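Local coordinates for histidine phosphotransferase (Caulobacter crescentus, PDB 2OOC), which probably relays phosphoryl groups between response-regulator partners in the signalling that controls stalk biogenesis, at residues A25-D28 and E29-L33. Numbering follows the deposited sequence. Where two conformers were deposited one is given.
Sequences AVVD and EVLAL
With chi1 at 173°, Val-27 holds CG1 anti to its own nitrogen and beside its carbonyl carbon; Leu-31, one turn on, places CG beside the backbone N (chi1 -66°). The two side chains therefore run alongside each other, pointing the same way, and CG1 of Val-27 meets CD1 of Leu-31 at 4.0 Å. CG of Leu-31 also lies 3.4 Å from Val-27 O, the carbonyl oxygen one turn earlier. That same oxygen accepts the amide of Leu-31 at 2.9 Å from N to O, with a nearly straight N-H...O angle of 169°. One residue earlier, CG1 of Val-26 meets CG2 of Val-30 at 4.2 Å. All this is ordinary i to i+4 alpha-helical geometry near the start of helix 24-41, within the alpha-helical Hpt domain. Val-27 and Leu-31 form the buried stripe: both rest on Tyr-102 of helix 85-111 and on Leu-16 of helix 13-19, and Leu-16 also touches Val-30. On the exposed side Glu-29, in one of its two modelled conformers, stretches back beside Val-26; whether the other conformer does the same is doubtful. Nearby, Glu-29 N bonds to Ala-25 O at 3.1 Å. Ala-32 N closes the next turn on Asp-28 O at 3.0 Å, and the Asp-28 side chain reaches Gln-106.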
loop_
_atom_site.group_PDB
_atom_site.type_symbol
_atom_site.label_atom_id
_atom_site.label_comp_id
_atom_site.label_asym_id
_atom_site.label_seq_id
_atom_site.Cartn_x
_atom_site.Cartn_y
_atom_site.Cartn_z
ATOM N N ALA A 25 9.462 -10.792 11.428
ATOM C CA ALA A 25 8.507 -10.282 12.379
ATOM C C ALA A 25 8.244 -8.805 12.054
ATOM O O ALA A 25 7.104 -8.323 12.205
ATOM C CB ALA A 25 9.029 -10.454 13.806
ATOM N N VAL A 26 9.295 -8.102 11.654
ATOM C CA VAL A 26 9.112 -6.669 11.329
ATOM C C VAL A 26 8.369 -6.504 10.002
ATOM O O VAL A 26 7.454 -5.680 9.861
ATOM C CB VAL A 26 10.431 -5.907 11.313
ATOM C CG1 VAL A 26 10.225 -4.464 10.820
ATOM C CG2 VAL A 26 11.076 -5.891 12.721
ATOM N N VAL A 27 8.695 -7.318 9.029
ATOM C CA VAL A 27 7.935 -7.320 7.790
ATOM C C VAL A 27 6.444 -7.535 8.053
ATOM O O VAL A 27 5.609 -6.751 7.582
ATOM C CB VAL A 27 8.474 -8.394 6.822
ATOM C CG1 VAL A 27 7.495 -8.474 5.571
ATOM C CG2 VAL A 27 9.919 -8.143 6.372
ATOM N N ASP A 28 6.124 -8.548 8.847
ATOM C CA ASP A 28 4.746 -8.888 9.149
ATOM C C ASP A 28 4.028 -7.712 9.802
ATOM O O ASP A 28 2.852 -7.425 9.482
ATOM C CB ASP A 28 4.651 -10.138 10.042
ATOM C CG ASP A 28 5.074 -11.447 9.328
ATOM O OD1 ASP A 28 5.214 -11.485 8.078
ATOM O OD2 ASP A 28 5.331 -12.439 10.048
ATOM N N GLU A 29 4.725 -7.048 10.725
ATOM C CA GLU A 29 4.197 -5.856 11.430
ATOM C C GLU A 29 3.843 -4.735 10.470
ATOM O O GLU A 29 2.788 -4.102 10.558
ATOM C CB GLU A 29 5.273 -5.337 12.375
ATOM C CG GLU A 29 4.867 -4.068 13.197
ATOM C CD GLU A 29 6.058 -3.264 13.730
ATOM O OE1 GLU A 29 7.233 -3.552 13.409
ATOM O OE2 GLU A 29 5.815 -2.320 14.502
ATOM N N VAL A 30 4.794 -4.451 9.596
ATOM C CA VAL A 30 4.631 -3.329 8.710
ATOM C C VAL A 30 3.479 -3.593 7.713
ATOM O O VAL A 30 2.669 -2.702 7.411
ATOM C CB VAL A 30 5.951 -2.997 7.987
ATOM C CG1 VAL A 30 5.664 -2.028 6.812
ATOM C CG2 VAL A 30 6.981 -2.454 9.004
ATOM N N LEU A 31 3.428 -4.813 7.214
ATOM C CA LEU A 31 2.342 -5.208 6.288
ATOM C C LEU A 31 0.990 -5.043 6.997
ATOM O O LEU A 31 -0.002 -4.538 6.433
ATOM C CB LEU A 31 2.485 -6.614 5.734
ATOM C CG LEU A 31 3.698 -6.814 4.823
ATOM C CD1 LEU A 31 3.681 -8.215 4.400
ATOM C CD2 LEU A 31 3.686 -5.738 3.710
ATOM N N ALA A 32 0.918 -5.461 8.268
ATOM C CA ALA A 32 -0.317 -5.298 9.017
ATOM C C ALA A 32 -0.695 -3.822 9.258
ATOM O O ALA A 32 -1.852 -3.452 9.074
ATOM C CB ALA A 32 -0.241 -6.080 10.326
ATOM N N LEU A 33 0.302 -2.980 9.528
ATOM C CA LEU A 33 0.058 -1.560 9.662
ATOM C C LEU A 33 -0.447 -0.941 8.364
ATOM O O LEU A 33 -1.363 -0.131 8.381
ATOM C CB LEU A 33 1.369 -0.870 10.091
ATOM C CG LEU A 33 1.844 -1.175 11.523
ATOM C CD1 LEU A 33 3.286 -0.522 11.780
ATOM C CD2 LEU A 33 0.793 -0.730 12.537
#